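Long-range contacts in endosialidase (Enterobacteria phage phi92, PDB 4HIZ), which hydrolyses the alpha-2,8 and probably also the alpha-2,9 linkages of sialic acid polymers from within the chain, as a viral endosialidase built around a catalytic beta-propeller: residues Phe81-Thr86 with Phe101-His107; Val109-Val114 with Asn145-Met151; Ile462-Ile467 with Glu491-Trp497; Gly412-Ser416 with Ser470-Val474; Val161-Arg165 with Val289-His293. One frame throughout, in Å; residues are numbered along the deposited sequence.

Contact 1 of 5, residues Phe81-Thr86 with Phe101-His107; sequences FYNAWT and FMAGERH. With CA (calcium ion), chain B.
Strands 82-84 and 96-104 pair here as antiparallel neighbours in a sheet of the catalytic beta-propeller, and an aromatic cluster lies over the face of Tyr82, Ala84 and Met102. The strand axes come within 4.7 Å and run at 169°. Tyr82 with Gly104 and Ala84 with Met102 are hydrogen-bonded pairs, joined by four backbone bonds; Asn83 with Ala103 between them is a non-hydrogen-bonded pair. On the face of Tyr82 and Met102, the Trp85 indole crosses the Met102 side chain at about a right angle, Met102 CE lying 3.7 Å from Trp85 CB. On the other face, Asn83 lies alongside Phe101, its amide almost perpendicular to the ring, with OD1 at the ring edge 3.5 Å from Phe101 CE2; Asn83 ND2 is bonded to Asp516. The backbone turns Phe81 O to the calcium ion at 2.5 Å, a site completed by Thr79, His513, Ala515 and Asp516. Over the Tyr82 face, Trp85 sets its edge against the face of His107, CZ2 over the centre of the imidazole. With CG anti to the backbone N (chi1 -163°), Tyr82 extends to the edge of that same imidazole, where Tyr82 OH and His107 NE2 share a 2.8 Å hydrogen bond.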
# COMPACT_ATOMS: atom_id res chain seq x y z
N PHE A 81 0.89 11.45 9.06
CA PHE A 81 1.28 12.82 9.40
C PHE A 81 0.05 13.68 9.61
O PHE A 81 -1.08 13.32 9.22
CB PHE A 81 2.14 13.44 8.27
CG PHE A 81 3.54 12.90 8.25
CD1 PHE A 81 4.54 13.46 9.04
CD2 PHE A 81 3.88 11.81 7.45
CE1 PHE A 81 5.88 12.96 9.01
CE2 PHE A 81 5.18 11.30 7.41
CZ PHE A 81 6.19 11.88 8.19
N TYR A 82 0.27 14.83 10.24
CA TYR A 82 -0.78 15.84 10.36
C TYR A 82 -0.74 16.59 9.02
O TYR A 82 0.12 17.46 8.80
CB TYR A 82 -0.48 16.78 11.57
CG TYR A 82 -1.70 17.57 12.00
CD1 TYR A 82 -2.16 18.67 11.25
CD2 TYR A 82 -2.39 17.24 13.18
CE1 TYR A 82 -3.29 19.38 11.65
CE2 TYR A 82 -3.52 17.93 13.57
CZ TYR A 82 -3.97 19.00 12.81
OH TYR A 82 -5.10 19.68 13.24
N ASN A 83 -1.63 16.21 8.10
CA ASN A 83 -1.63 16.74 6.73
C ASN A 83 -2.74 17.77 6.66
O ASN A 83 -3.92 17.41 6.72
CB ASN A 83 -1.93 15.61 5.74
CG ASN A 83 -0.88 14.53 5.80
OD1 ASN A 83 0.32 14.84 5.78
ND2 ASN A 83 -1.31 13.26 5.87
N ALA A 84 -2.37 19.04 6.47
CA ALA A 84 -3.37 20.08 6.56
C ALA A 84 -2.93 21.34 5.82
O ALA A 84 -1.81 21.41 5.31
CB ALA A 84 -3.64 20.39 8.09
N TRP A 85 -3.84 22.29 5.76
CA TRP A 85 -3.56 23.64 5.19
C TRP A 85 -3.19 23.62 3.70
O TRP A 85 -2.05 24.01 3.34
CB TRP A 85 -2.44 24.37 6.00
CG TRP A 85 -2.71 24.35 7.50
CD1 TRP A 85 -3.63 25.11 8.20
CD2 TRP A 85 -2.05 23.52 8.45
NE1 TRP A 85 -3.58 24.76 9.54
CE2 TRP A 85 -2.61 23.80 9.72
CE3 TRP A 85 -1.00 22.60 8.36
CZ2 TRP A 85 -2.20 23.13 10.89
CZ3 TRP A 85 -0.59 21.93 9.54
CH2 TRP A 85 -1.17 22.23 10.79
N THR A 86 -4.12 23.24 2.83
CA THR A 86 -3.93 23.62 1.42
C THR A 86 -4.03 25.15 1.27
O THR A 86 -3.52 25.67 0.29
CB THR A 86 -4.98 23.00 0.50
OG1 THR A 86 -6.26 23.49 0.89
CG2 THR A 86 -4.94 21.43 0.59
N PHE A 101 0.28 21.53 0.41
CA PHE A 101 -0.21 21.54 1.80
C PHE A 101 1.02 21.41 2.69
O PHE A 101 2.16 21.51 2.20
CB PHE A 101 -1.20 20.36 2.03
CG PHE A 101 -0.57 18.99 1.94
CD1 PHE A 101 -0.30 18.39 0.67
CD2 PHE A 101 -0.29 18.28 3.10
CE1 PHE A 101 0.26 17.10 0.59
CE2 PHE A 101 0.28 16.99 3.05
CZ PHE A 101 0.55 16.39 1.78
N MET A 102 0.85 21.28 4.01
CA MET A 102 1.99 21.04 4.87
C MET A 102 1.76 19.72 5.63
O MET A 102 0.64 19.45 6.10
CB MET A 102 2.18 22.24 5.85
CG MET A 102 2.72 23.49 5.02
SD MET A 102 2.83 24.90 6.16
CE MET A 102 1.13 25.43 6.26
N ALA A 103 2.80 18.89 5.66
CA ALA A 103 2.79 17.59 6.33
C ALA A 103 3.66 17.72 7.56
O ALA A 103 4.88 17.85 7.46
CB ALA A 103 3.39 16.52 5.37
N GLY A 104 3.04 17.67 8.73
CA GLY A 104 3.80 17.84 9.97
C GLY A 104 3.19 17.01 11.08
O GLY A 104 2.78 15.85 10.85
N GLU A 105 3.11 17.58 12.28
CA GLU A 105 2.61 16.81 13.41
C GLU A 105 1.63 17.60 14.29
O GLU A 105 0.97 17.04 15.15
CB GLU A 105 3.77 16.32 14.29
CG GLU A 105 4.44 17.52 15.05
CD GLU A 105 5.70 17.12 15.82
OE1 GLU A 105 6.44 16.23 15.33
OE2 GLU A 105 5.94 17.71 16.92
N ARG A 106 1.56 18.93 14.08
CA ARG A 106 0.75 19.79 14.94
C ARG A 106 0.58 21.16 14.28
O ARG A 106 1.11 21.42 13.22
CB ARG A 106 1.47 19.99 16.29
CG ARG A 106 2.74 20.86 16.16
CD ARG A 106 3.37 21.10 17.53
NE ARG A 106 4.17 19.93 17.93
CZ ARG A 106 4.41 19.58 19.19
NH1 ARG A 106 3.87 20.27 20.17
NH2 ARG A 106 5.15 18.52 19.46
N HIS A 107 -0.18 22.03 14.94
CA HIS A 107 -0.32 23.41 14.49
C HIS A 107 0.95 24.15 14.86
O HIS A 107 0.98 24.90 15.83
CB HIS A 107 -1.57 24.06 15.11
CG HIS A 107 -2.84 23.56 14.49
ND1 HIS A 107 -3.83 24.40 14.02
CD2 HIS A 107 -3.26 22.29 14.23
CE1 HIS A 107 -4.80 23.66 13.49
NE2 HIS A 107 -4.48 22.38 13.62
CA CA B . -3.27 12.13 8.74

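Contact 2 of 5, residues Val109-Val114 with Asn145-Met151; sequences VQNLHV and NYHCMSM. With FRU (beta-D-fructofuranose), chain G; EDO (1,2-ethanediol), chain P.
Asn145 holds the turn of residues 109-112 through one amide nitrogen, and this is the tight end of a contact that becomes sparser toward Val114. Asn145 ND2 gives 2.9 Å bonds to both Val109 O and Leu112 O. The first is nearly straight, 174° at the hydrogen, and lies in the amide plane; the second is more bent, at 143°, but reaches a lone pair of Leu112 O. A chi1 of -165° swings the amide away from the residue's own N and toward the turn. Val109 O also accepts from Leu112 N, closing the type II turn, so the amide reads the carbonyls at both ends of it. The Val109 and Asn145 side chains pass each other in opposite directions, Val109 CG2 resting 3.8 Å from Asn145 CB. Val109 CG1 and Leu112 CD2 each approach Tyr146 O at 3.4 Å, and that buried carbonyl has no polar partner.

The other end is apolar and looser: Val114 CG2 meets Cys148 CB at 3.9 Å, and Val114 CG1 reaches Met151 CE, tip to tip, at 4.1 Å. The Tyr146 and His147 rings lead out of the interface, His147 NE2 to an ethanediol, probably from crystallisation, and Tyr146 OH to within 2.6 Å of fructose O4. Asp138 and Glu176 also bind that fructose, so strand 144-154, which grips the turn through Asn145, also presents Tyr146 to a glycan-binding pocket of the propeller.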
# COMPACT_ATOMS: atom_id res chain seq x y z
N VAL A 109 5.47 24.33 13.22
CA VAL A 109 6.34 23.84 12.14
C VAL A 109 7.28 22.71 12.55
O VAL A 109 8.22 22.38 11.82
CB VAL A 109 7.13 25.01 11.47
CG1 VAL A 109 6.14 25.94 10.75
CG2 VAL A 109 7.98 25.83 12.52
N GLN A 110 7.06 22.13 13.74
CA GLN A 110 7.85 20.97 14.15
C GLN A 110 7.78 19.87 13.07
O GLN A 110 6.67 19.49 12.63
CB GLN A 110 7.28 20.35 15.43
CG GLN A 110 7.73 21.07 16.71
CD GLN A 110 7.03 22.40 16.93
OE1 GLN A 110 6.05 22.74 16.26
NE2 GLN A 110 7.51 23.15 17.93
N ASN A 111 8.95 19.37 12.66
CA ASN A 111 9.05 18.22 11.72
C ASN A 111 8.30 18.38 10.41
O ASN A 111 8.01 17.41 9.71
CB ASN A 111 8.56 16.95 12.44
CG ASN A 111 9.55 16.46 13.48
OD1 ASN A 111 10.74 16.39 13.20
ND2 ASN A 111 9.08 16.18 14.67
N LEU A 112 8.00 19.62 10.04
CA LEU A 112 7.06 19.87 8.96
C LEU A 112 7.75 20.02 7.58
O LEU A 112 8.81 20.65 7.46
CB LEU A 112 6.25 21.14 9.28
CG LEU A 112 5.19 21.63 8.30
CD1 LEU A 112 4.10 22.35 9.10
CD2 LEU A 112 5.79 22.60 7.26
N HIS A 113 7.14 19.46 6.53
CA HIS A 113 7.51 19.75 5.13
C HIS A 113 6.39 20.47 4.40
O HIS A 113 5.21 20.10 4.55
CB HIS A 113 7.76 18.41 4.37
CG HIS A 113 8.99 17.68 4.80
ND1 HIS A 113 10.24 17.97 4.31
CD2 HIS A 113 9.15 16.65 5.66
CE1 HIS A 113 11.13 17.13 4.82
NE2 HIS A 113 10.49 16.32 5.65
N VAL A 114 6.73 21.46 3.55
CA VAL A 114 5.78 21.90 2.54
C VAL A 114 5.75 20.80 1.48
O VAL A 114 6.79 20.29 1.13
CB VAL A 114 6.23 23.25 1.94
CG1 VAL A 114 5.22 23.72 0.88
CG2 VAL A 114 6.35 24.29 3.09
N ASN A 145 11.77 26.51 11.17
CA ASN A 145 11.49 25.60 10.04
C ASN A 145 10.59 26.29 9.02
O ASN A 145 10.03 27.38 9.29
CB ASN A 145 10.87 24.27 10.54
CG ASN A 145 10.90 23.18 9.47
OD1 ASN A 145 11.76 23.17 8.58
ND2 ASN A 145 9.98 22.25 9.58
N TYR A 146 10.40 25.66 7.86
CA TYR A 146 9.66 26.29 6.78
C TYR A 146 8.13 26.21 6.95
O TYR A 146 7.64 25.43 7.78
CB TYR A 146 10.08 25.67 5.48
CG TYR A 146 11.50 25.93 5.06
CD1 TYR A 146 11.98 27.25 4.89
CD2 TYR A 146 12.37 24.87 4.78
CE1 TYR A 146 13.28 27.49 4.45
CE2 TYR A 146 13.68 25.10 4.34
CZ TYR A 146 14.12 26.40 4.16
OH TYR A 146 15.41 26.62 3.71
N HIS A 147 7.40 26.99 6.14
CA HIS A 147 5.94 27.08 6.21
C HIS A 147 5.50 27.81 4.94
O HIS A 147 6.23 28.63 4.39
CB HIS A 147 5.60 27.93 7.46
CG HIS A 147 4.15 28.13 7.72
ND1 HIS A 147 3.43 29.21 7.23
CD2 HIS A 147 3.29 27.44 8.52
CE1 HIS A 147 2.19 29.14 7.68
NE2 HIS A 147 2.08 28.08 8.46
N CYS A 148 4.32 27.49 4.42
CA CYS A 148 3.86 28.17 3.22
C CYS A 148 2.36 28.15 3.12
O CYS A 148 1.74 27.07 3.27
CB CYS A 148 4.47 27.47 1.98
SG CYS A 148 3.97 28.21 0.37
N MET A 149 1.77 29.31 2.84
CA MET A 149 0.36 29.41 2.47
C MET A 149 0.13 30.19 1.17
O MET A 149 -1.01 30.50 0.82
CB MET A 149 -0.47 30.01 3.62
CG MET A 149 -0.57 29.06 4.84
SD MET A 149 -1.52 29.86 6.13
CE MET A 149 -1.64 28.47 7.28
N SER A 150 1.21 30.52 0.45
CA SER A 150 1.05 31.25 -0.82
C SER A 150 1.92 30.55 -1.85
O SER A 150 3.16 30.50 -1.68
CB SER A 150 1.54 32.71 -0.64
OG SER A 150 1.38 33.39 -1.89
N MET A 151 1.29 30.03 -2.91
CA MET A 151 2.01 29.36 -3.99
C MET A 151 1.15 29.38 -5.24
O MET A 151 -0.09 29.34 -5.16
CB MET A 151 2.22 27.87 -3.60
CG MET A 151 3.06 27.06 -4.62
SD MET A 151 3.29 25.33 -4.07
CE MET A 151 4.46 25.54 -2.72
C1 FRU G . 19.91 29.98 5.33
C2 FRU G . 19.08 29.82 4.13
C3 FRU G . 17.66 30.01 4.09
C4 FRU G . 17.28 29.54 2.74
C5 FRU G . 18.30 28.47 2.50
C6 FRU G . 18.49 28.04 1.06
O1 FRU G . 19.69 28.73 5.95
O2 FRU G . 19.40 31.15 3.53
O3 FRU G . 17.14 31.30 4.50
O4 FRU G . 15.91 29.02 2.76
O5 FRU G . 19.54 28.97 3.05
O6 FRU G . 19.13 29.05 0.35
C1 EDO P . -0.11 26.23 10.08
O1 EDO P . 0.09 27.62 10.32
C2 EDO P . 0.51 25.47 11.23
O2 EDO P . 0.02 26.10 12.42

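Contact 3 of 5, residues Ile462-Ile467 with Glu491-Trp497; sequences IYQGHI and EDFLSPW
Ile462 lays CG2 over the face of the Phe493 ring, a CH-pi contact 3.6 Å from the centroid and 15° off the normal. Beside it, Gln464 N meets Glu491 OE1 at 2.8 Å on the anti side of the carboxylate, in a nearly straight bond. The bend of Gln464 at chi2 (-78°) brings its amide back across the 491-497 loop: NE2 donates to Phe493 O at 3.1 Å from well above the carbonyl plane, while OE1 accepts from His466 N. One face of the His466 ring covers the Gln464 amide nitrogen. At the ring edge His466 ND1 and Ser495 OG share a 2.8 Å hydrogen bond, and the ring meets Trp497 in an offset edge-to-face pair, its edge toward the face of the indole.

Farther out, Asp492 OD1 fixes an Asx turn at Leu494 N, and Ser495 OG an ST turn at Trp497 N. Both loops also pack on a second subunit, where Trp497 meets Trp267 of that subunit edge-to-face. Within the chain they follow propeller strands 456-460 and 483-490.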
# COMPACT_ATOMS: atom_id res chain seq x y z
N ILE A 462 -15.43 15.54 9.83
CA ILE A 462 -15.30 15.15 11.23
C ILE A 462 -14.20 15.96 11.90
O ILE A 462 -13.12 16.14 11.35
CB ILE A 462 -14.96 13.62 11.33
CG1 ILE A 462 -16.17 12.78 10.90
CG2 ILE A 462 -14.48 13.24 12.77
CD1 ILE A 462 -15.79 11.28 10.63
N TYR A 463 -14.49 16.41 13.13
CA TYR A 463 -13.50 16.98 14.03
C TYR A 463 -13.30 15.92 15.12
O TYR A 463 -14.26 15.52 15.80
CB TYR A 463 -14.07 18.30 14.62
CG TYR A 463 -13.39 18.77 15.90
CD1 TYR A 463 -12.08 19.23 15.90
CD2 TYR A 463 -14.08 18.72 17.10
CE1 TYR A 463 -11.44 19.66 17.07
CE2 TYR A 463 -13.47 19.16 18.29
CZ TYR A 463 -12.16 19.61 18.28
OH TYR A 463 -11.56 20.00 19.45
N GLN A 464 -12.05 15.47 15.30
CA GLN A 464 -11.80 14.27 16.15
C GLN A 464 -12.10 14.58 17.65
O GLN A 464 -12.73 13.78 18.34
CB GLN A 464 -10.36 13.80 15.99
CG GLN A 464 -10.06 12.40 16.61
CD GLN A 464 -9.89 12.41 18.10
OE1 GLN A 464 -9.27 13.32 18.65
NE2 GLN A 464 -10.39 11.37 18.77
N GLY A 465 -11.65 15.73 18.17
CA GLY A 465 -12.07 16.14 19.51
C GLY A 465 -11.10 16.00 20.68
O GLY A 465 -11.36 16.60 21.72
N HIS A 466 -10.01 15.24 20.57
CA HIS A 466 -9.15 15.05 21.75
C HIS A 466 -8.03 16.08 21.86
O HIS A 466 -7.24 16.03 22.81
CB HIS A 466 -8.52 13.66 21.81
CG HIS A 466 -9.50 12.54 22.00
ND1 HIS A 466 -9.08 11.23 22.14
CD2 HIS A 466 -10.86 12.52 22.12
CE1 HIS A 466 -10.14 10.45 22.33
NE2 HIS A 466 -11.23 11.20 22.30
N ILE A 467 -7.97 17.01 20.91
CA ILE A 467 -7.18 18.25 21.07
C ILE A 467 -8.04 19.41 20.60
O ILE A 467 -9.01 19.23 19.86
CB ILE A 467 -5.80 18.24 20.34
CG1 ILE A 467 -5.96 18.25 18.80
CG2 ILE A 467 -4.91 17.08 20.80
CD1 ILE A 467 -4.60 18.37 18.10
N GLU A 491 -11.00 15.61 9.55
CA GLU A 491 -10.37 14.61 10.41
C GLU A 491 -11.17 13.32 10.37
O GLU A 491 -11.96 13.10 9.42
CB GLU A 491 -10.25 15.14 11.87
CG GLU A 491 -9.55 16.54 11.80
CD GLU A 491 -9.27 17.14 13.18
OE1 GLU A 491 -9.75 16.61 14.22
OE2 GLU A 491 -8.53 18.15 13.20
N ASP A 492 -10.92 12.47 11.36
CA ASP A 492 -11.66 11.19 11.53
C ASP A 492 -11.68 10.99 13.04
O ASP A 492 -11.08 11.80 13.77
CB ASP A 492 -11.01 10.01 10.73
CG ASP A 492 -9.60 9.62 11.22
OD1 ASP A 492 -9.35 9.54 12.43
OD2 ASP A 492 -8.70 9.36 10.38
N PHE A 493 -12.38 9.98 13.54
CA PHE A 493 -12.51 9.87 15.00
C PHE A 493 -11.34 9.19 15.71
O PHE A 493 -11.34 9.08 16.93
CB PHE A 493 -13.84 9.17 15.35
CG PHE A 493 -15.07 10.02 15.06
CD1 PHE A 493 -15.27 11.24 15.73
CD2 PHE A 493 -16.02 9.58 14.13
CE1 PHE A 493 -16.40 12.02 15.45
CE2 PHE A 493 -17.14 10.33 13.84
CZ PHE A 493 -17.33 11.56 14.51
N LEU A 494 -10.31 8.77 14.98
CA LEU A 494 -9.16 8.09 15.62
C LEU A 494 -8.24 9.11 16.27
O LEU A 494 -7.66 10.00 15.62
CB LEU A 494 -8.37 7.28 14.59
CG LEU A 494 -9.24 6.24 13.86
CD1 LEU A 494 -8.44 5.53 12.77
CD2 LEU A 494 -9.81 5.23 14.82
N SER A 495 -8.13 8.99 17.59
CA SER A 495 -7.36 9.97 18.38
C SER A 495 -5.87 9.95 18.09
O SER A 495 -5.29 8.90 17.83
CB SER A 495 -7.54 9.60 19.86
OG SER A 495 -6.84 10.58 20.66
N PRO A 496 -5.21 11.12 18.18
CA PRO A 496 -3.74 11.16 18.11
C PRO A 496 -3.06 10.84 19.46
O PRO A 496 -1.83 10.68 19.53
CB PRO A 496 -3.46 12.64 17.76
CG PRO A 496 -4.62 13.39 18.45
CD PRO A 496 -5.82 12.47 18.30
N TRP A 497 -3.86 10.76 20.53
CA TRP A 497 -3.32 10.45 21.88
C TRP A 497 -2.25 11.46 22.35
O TRP A 497 -1.28 11.09 23.00
CB TRP A 497 -2.83 8.96 21.98
CG TRP A 497 -3.98 8.06 21.67
CD1 TRP A 497 -4.13 7.25 20.58
CD2 TRP A 497 -5.22 8.00 22.40
NE1 TRP A 497 -5.38 6.65 20.61
CE2 TRP A 497 -6.06 7.09 21.72
CE3 TRP A 497 -5.68 8.60 23.59
CZ2 TRP A 497 -7.35 6.82 22.14
CZ3 TRP A 497 -6.97 8.32 24.01
CH2 TRP A 497 -7.79 7.43 23.30
O HOH W 1 -13.52 14.83 7.81
O HOH W 2 -9.29 17.22 16.83

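Contact 4 of 5, residues Gly412-Ser416 with Ser470-Val474; sequences GTERS and SACGV
Ser470 and Arg415 exchange hydrogen bonds between side chain and backbone in both directions. Ser470 OG donates to Arg415 O at 2.7 Å, in the carbonyl plane and on a lone pair; the same hydroxyl accepts from Cys472 N at 3.1 Å, which makes an ST turn and leaves the oxygen with both a donor and an acceptor role filled. In return Arg415 NH1 donates to Ser470 O at 3.0 Å. That carbonyl lies in the guanidinium plane, although the bond is bent to 142° at the hydrogen. A bend at chi2 (-82°) turns the arginine back over the 470-474 segment. Arg415 NH2 is bonded to His396 O, and Val474 CG1 sits close to Arg415 NH2, 3.2 Å away.

Two further carbonyls are served by one water, which donates to Thr413 O at 2.7 Å and to Cys472 O at 2.9 Å. Thr413 OG1 is shared with Tyr486 and Thr436, while Thr413 CB packs directly on Gly473 CA at 3.6 Å. Glu414, turned away from the interface, is held by Arg435 and Trp420. The contact thus joins the end of strand 407-413, in one propeller sheet, to the start of strand 473-480, an outermost strand, within this chain, of a separate antiparallel sheet, where it pairs with strand 483-490.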
# COMPACT_ATOMS: atom_id res chain seq x y z
N GLY A 412 -16.40 27.58 2.61
CA GLY A 412 -15.81 27.67 3.93
C GLY A 412 -16.27 26.46 4.73
O GLY A 412 -17.21 25.76 4.33
N THR A 413 -15.58 26.21 5.82
CA THR A 413 -15.90 25.05 6.68
C THR A 413 -15.78 25.47 8.12
O THR A 413 -14.77 26.07 8.48
CB THR A 413 -14.89 23.92 6.40
OG1 THR A 413 -14.92 23.56 5.01
CG2 THR A 413 -15.19 22.66 7.24
N GLU A 414 -16.74 25.10 8.97
CA GLU A 414 -16.54 25.40 10.39
C GLU A 414 -15.53 24.39 10.99
O GLU A 414 -15.32 23.30 10.45
CB GLU A 414 -17.88 25.41 11.15
CG GLU A 414 -18.57 24.02 11.09
CD GLU A 414 -19.99 24.02 11.66
OE1 GLU A 414 -20.44 25.06 12.21
OE2 GLU A 414 -20.67 22.95 11.58
N ARG A 415 -14.85 24.78 12.07
CA ARG A 415 -13.80 23.96 12.67
C ARG A 415 -14.39 22.77 13.43
O ARG A 415 -13.75 21.71 13.55
CB ARG A 415 -12.98 24.81 13.66
CG ARG A 415 -12.28 25.98 12.98
CD ARG A 415 -10.98 25.48 12.36
NE ARG A 415 -10.37 26.62 11.72
CZ ARG A 415 -9.10 26.74 11.42
NH1 ARG A 415 -8.24 25.73 11.66
NH2 ARG A 415 -8.71 27.88 10.86
N SER A 416 -15.58 22.99 13.97
CA SER A 416 -16.30 21.95 14.72
C SER A 416 -17.79 22.24 14.60
O SER A 416 -18.16 23.39 14.31
CB SER A 416 -15.83 21.93 16.19
OG SER A 416 -16.57 20.94 16.93
N SER A 470 -8.28 22.15 15.26
CA SER A 470 -8.99 21.48 14.17
C SER A 470 -8.33 21.75 12.84
O SER A 470 -7.96 22.89 12.52
CB SER A 470 -10.44 21.97 14.13
OG SER A 470 -11.13 21.36 13.04
N ALA A 471 -8.21 20.69 12.03
CA ALA A 471 -7.70 20.83 10.66
C ALA A 471 -8.82 21.03 9.64
O ALA A 471 -8.55 21.14 8.43
CB ALA A 471 -6.88 19.61 10.30
N CYS A 472 -10.07 21.08 10.09
CA CYS A 472 -11.19 21.10 9.15
C CYS A 472 -11.22 22.42 8.41
O CYS A 472 -11.10 23.46 9.02
CB CYS A 472 -12.53 20.85 9.87
SG CYS A 472 -12.63 19.18 10.55
N GLY A 473 -11.35 22.36 7.09
CA GLY A 473 -11.35 23.56 6.26
C GLY A 473 -9.96 23.97 5.85
O GLY A 473 -9.21 23.16 5.23
N VAL A 474 -9.62 25.24 6.17
CA VAL A 474 -8.33 25.85 5.83
C VAL A 474 -7.90 25.44 4.40
O VAL A 474 -6.78 24.96 4.18
CB VAL A 474 -7.22 25.59 6.91
CG1 VAL A 474 -7.54 26.41 8.21
CG2 VAL A 474 -7.00 24.08 7.25
O HOH W 3 -12.36 25.98 9.70

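Contact 5 of 5, residues Val161-Arg165 with Val289-His293; sequences VIETR and VTETH
Val161 begins the contact by setting CG1 3.4 Å from Thr292 OG1. Its carbonyl is joined to the same hydroxyl through a water that donates to both Val161 O and Thr292 OG1. Two residues on, Glu163 reaches over in extended form beyond CG, and its OE2 takes two bonds from one residue: Thr292 N at 2.9 Å, nearly along the C-O axis, and Thr292 OG1 at 2.6 Å, from above the carboxylate plane. OG1 can meet it because it stands between the backbone N and carbonyl carbon of Thr292 (chi1 57°). Glu163 OE1 faces Arg165 NH2 in a buried 2.8 Å salt bridge, accepts from a water that also donates to Thr292 O, and is bonded to His147.

Arg165 ends the walk with an end-on grip: NH1 and NH2 both donate to Thr290 O at 2.8 Å, with that oxygen in the guanidinium plane, while NE is bonded to Met170. Within its own sheet, the second segment forms a classic beta bulge, Thr290 and Glu291 both facing His310. The strand axes of the contact lie 8.5 Å apart at 161°, too far for backbone pairing, so side chains and waters bridge two separate sheets, consistent with neighbouring blades of a beta-propeller.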
# COMPACT_ATOMS: atom_id res chain seq x y z
N VAL A 161 5.86 31.68 -1.56
CA VAL A 161 6.49 32.43 -0.49
C VAL A 161 6.76 31.41 0.60
O VAL A 161 5.84 30.95 1.30
CB VAL A 161 5.61 33.58 0.06
CG1 VAL A 161 6.37 34.33 1.20
CG2 VAL A 161 5.26 34.55 -1.07
N ILE A 162 8.03 31.04 0.71
CA ILE A 162 8.46 30.06 1.69
C ILE A 162 8.92 30.81 2.92
O ILE A 162 9.90 31.59 2.89
CB ILE A 162 9.59 29.17 1.16
CG1 ILE A 162 9.10 28.37 -0.06
CG2 ILE A 162 10.10 28.26 2.27
CD1 ILE A 162 7.85 27.46 0.21
N GLU A 163 8.17 30.63 3.99
CA GLU A 163 8.41 31.34 5.24
C GLU A 163 9.32 30.54 6.15
O GLU A 163 9.26 29.31 6.16
CB GLU A 163 7.06 31.53 5.94
CG GLU A 163 6.11 32.49 5.20
CD GLU A 163 4.78 32.65 5.90
OE1 GLU A 163 4.42 31.79 6.76
OE2 GLU A 163 4.07 33.63 5.55
N THR A 164 10.10 31.25 6.96
CA THR A 164 10.88 30.61 8.01
C THR A 164 10.27 31.06 9.34
O THR A 164 10.19 32.28 9.61
CB THR A 164 12.36 31.05 7.95
OG1 THR A 164 12.96 30.55 6.76
CG2 THR A 164 13.15 30.51 9.13
N ARG A 165 9.80 30.11 10.15
CA ARG A 165 9.08 30.46 11.38
C ARG A 165 9.73 29.79 12.58
O ARG A 165 10.32 28.70 12.45
CB ARG A 165 7.59 30.04 11.30
CG ARG A 165 6.93 30.56 9.96
CD ARG A 165 5.37 30.48 9.97
NE ARG A 165 4.81 31.42 10.94
CZ ARG A 165 4.12 32.53 10.61
NH1 ARG A 165 3.65 33.32 11.58
NH2 ARG A 165 3.85 32.81 9.33
N VAL A 289 4.21 41.10 9.65
CA VAL A 289 3.42 40.14 8.85
C VAL A 289 3.21 38.90 9.68
O VAL A 289 4.15 38.29 10.20
CB VAL A 289 4.12 39.80 7.52
CG1 VAL A 289 3.32 38.69 6.71
CG2 VAL A 289 4.26 41.06 6.65
N THR A 290 1.95 38.53 9.83
CA THR A 290 1.62 37.31 10.58
C THR A 290 1.71 36.13 9.62
O THR A 290 2.34 35.12 9.92
CB THR A 290 0.21 37.42 11.16
OG1 THR A 290 0.19 38.50 12.10
CG2 THR A 290 -0.18 36.15 11.93
N GLU A 291 1.06 36.28 8.47
CA GLU A 291 1.06 35.22 7.44
C GLU A 291 0.99 35.83 6.08
O GLU A 291 0.28 36.82 5.88
CB GLU A 291 -0.15 34.25 7.57
CG GLU A 291 -0.10 33.32 8.77
CD GLU A 291 -1.40 32.56 8.99
OE1 GLU A 291 -2.45 33.01 8.51
OE2 GLU A 291 -1.38 31.48 9.63
N THR A 292 1.72 35.24 5.13
CA THR A 292 1.45 35.40 3.70
C THR A 292 0.55 34.24 3.26
O THR A 292 0.71 33.09 3.75
CB THR A 292 2.73 35.45 2.85
OG1 THR A 292 3.53 34.27 3.04
CG2 THR A 292 3.62 36.69 3.24
N HIS A 293 -0.37 34.53 2.36
CA HIS A 293 -1.50 33.62 2.15
C HIS A 293 -2.19 33.96 0.85
O HIS A 293 -2.56 35.13 0.63
CB HIS A 293 -2.48 33.76 3.34
CG HIS A 293 -3.73 32.93 3.24
ND1 HIS A 293 -4.87 33.38 2.60
CD2 HIS A 293 -4.05 31.70 3.74
CE1 HIS A 293 -5.83 32.48 2.72
NE2 HIS A 293 -5.36 31.46 3.41
O HOH W 4 3.42 31.58 2.40
O HOH W 5 1.73 31.79 6.05

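All five contacts lie in the catalytic propeller. Contacts 1 and 2, with centres 8 Å apart, share a sheet through strands 96-104 and 113-119 and are joined by Glu105 OE1 to Asn111 ND2 at 2.7 Å. Contact 2 continues into contact 5 (centres 9 Å apart), where His147 ND1 meets Glu163 OE1 at 2.8 Å. Contacts 3 and 4 alternate along the chain and join at Glu491 OE2 and Ala471 N, 2.8 Å apart. Contact 4 also packs on contact 1. Contacts 3 and 5 are the farthest apart, about 27 Å between centres. Of the ligand sites, contact 1 holds part of the calcium site and contact 2 part of a glycan pocket; the Glu163 side chain is about 10 Å from the fructose.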